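Local coordinates for site-specific recombinase, resolvase family protein (Streptococcus pneumoniae, PDB 3GUV) that probably catalyses site-specific DNA recombination as a serine recombinase of the resolvase family, cutting and rejoining DNA strands, at residues 136-139 with 140-144. Residues are numbered along the deposited sequence; the frame is centred on the assembly and turned at random.
Sequences EREN and IRIQT
Ile140 donates its backbone N to Glu136 O, one of four i to i+4 bonds joining 136-139 to 140-143 in the long helix 124-151, and lays CG1 3.6 Å from that same oxygen. Glu136 itself turns its carboxylate to the backbone N atoms of Ala91 and Ala92, tying this helix to the start of helix 91-103. Arg141 N reaches Arg137 O at 3.0 Å, nearly straight (168°) and in the carbonyl plane. The Arg141 chain turns sharply at its CG-CD bond (chi3 -70°), which brings one guanidinium face back over Arg137 C and the backbone of Glu138. Arg141 NH2 lies 3.6 Å from Glu138 CB, yet 4.6 Å from Glu138 OE2, too far for a salt bridge, with the two charged planes 54° apart. Ile142 N bonds to Glu138 O, and Ile142 CG1 packs 3.4 Å from this oxygen. Gln143 N bonds to Asn139 O, which Gln143 CG approaches at 3.2 Å. Thr144 N and OG1 both donate to Ile140 O, the hydroxyl from above the carbonyl plane. On the second subunit, Arg86 pairs with the Glu138 carboxylate, Arg89 O accepts from Asn139 ND2, and Ile56 packs on Ile142, consistent with the dimer-forming long helix of serine recombinases. Backbone bonds thus hold the helix while Glu138 and Asn139 grip the partner; Arg141 probably adds a longer-range attraction to Glu138.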
# COMPACT_ATOMS: atom_id res chain seq x y z
N GLU A 136 2.86 -5.21 5.72
CA GLU A 136 4.31 -5.41 5.53
C GLU A 136 5.00 -5.76 6.85
O GLU A 136 5.89 -6.62 6.86
CB GLU A 136 5.00 -4.14 5.00
CG GLU A 136 4.41 -3.54 3.71
CD GLU A 136 5.05 -2.19 3.30
OE1 GLU A 136 5.44 -1.37 4.20
OE2 GLU A 136 5.13 -1.96 2.05
N ARG A 137 4.64 -5.05 7.92
CA ARG A 137 5.21 -5.30 9.25
C ARG A 137 4.94 -6.74 9.69
O ARG A 137 5.83 -7.42 10.13
CB ARG A 137 4.66 -4.35 10.32
CG ARG A 137 5.21 -2.92 10.25
CD ARG A 137 4.90 -2.13 11.55
NE ARG A 137 3.60 -1.47 11.47
CZ ARG A 137 3.37 -0.34 10.81
NH1 ARG A 137 4.36 0.29 10.16
NH2 ARG A 137 2.15 0.17 10.80
N GLU A 138 3.70 -7.19 9.51
CA GLU A 138 3.32 -8.53 9.88
C GLU A 138 3.98 -9.61 9.03
O GLU A 138 4.38 -10.63 9.55
CB GLU A 138 1.82 -8.70 9.80
CG GLU A 138 1.40 -9.90 10.55
CD GLU A 138 -0.06 -9.96 10.78
OE1 GLU A 138 -0.82 -9.28 10.06
OE2 GLU A 138 -0.44 -10.71 11.70
N ASN A 139 4.12 -9.39 7.73
CA ASN A 139 4.99 -10.23 6.94
C ASN A 139 6.41 -10.35 7.49
O ASN A 139 6.98 -11.44 7.45
CB ASN A 139 5.00 -9.77 5.48
CG ASN A 139 3.72 -10.12 4.77
OD1 ASN A 139 2.97 -10.98 5.23
ND2 ASN A 139 3.46 -9.46 3.67
N ILE A 140 6.97 -9.27 8.00
CA ILE A 140 8.33 -9.28 8.59
C ILE A 140 8.37 -10.12 9.89
O ILE A 140 9.27 -10.94 10.07
CB ILE A 140 8.89 -7.83 8.81
CG1 ILE A 140 9.35 -7.19 7.48
CG2 ILE A 140 10.04 -7.82 9.84
CD1 ILE A 140 10.65 -7.75 6.91
N ARG A 141 7.41 -9.89 10.78
CA ARG A 141 7.25 -10.73 12.01
C ARG A 141 7.14 -12.25 11.68
O ARG A 141 7.76 -13.08 12.34
CB ARG A 141 6.03 -10.25 12.85
CG ARG A 141 6.19 -8.80 13.40
CD ARG A 141 5.17 -8.38 14.46
NE ARG A 141 3.82 -8.22 13.89
CZ ARG A 141 3.22 -7.06 13.59
NH1 ARG A 141 3.80 -5.89 13.81
NH2 ARG A 141 1.99 -7.09 13.06
N ILE A 142 6.34 -12.59 10.67
CA ILE A 142 6.16 -13.99 10.26
C ILE A 142 7.48 -14.59 9.74
O ILE A 142 7.85 -15.72 10.11
CB ILE A 142 5.03 -14.15 9.20
CG1 ILE A 142 3.66 -13.91 9.85
CG2 ILE A 142 5.09 -15.50 8.51
CD1 ILE A 142 2.52 -13.89 8.86
N GLN A 143 8.21 -13.82 8.93
CA GLN A 143 9.53 -14.26 8.46
C GLN A 143 10.52 -14.43 9.63
O GLN A 143 11.26 -15.40 9.67
CB GLN A 143 10.12 -13.30 7.42
CG GLN A 143 9.31 -13.23 6.12
CD GLN A 143 9.67 -12.01 5.25
OE1 GLN A 143 10.67 -11.32 5.49
NE2 GLN A 143 8.84 -11.75 4.22
N THR A 144 10.53 -13.48 10.56
CA THR A 144 11.40 -13.61 11.75
C THR A 144 11.01 -14.84 12.59
O THR A 144 11.87 -15.59 13.00
CB THR A 144 11.38 -12.35 12.66
OG1 THR A 144 11.62 -11.16 11.89
CG2 THR A 144 12.44 -12.47 13.75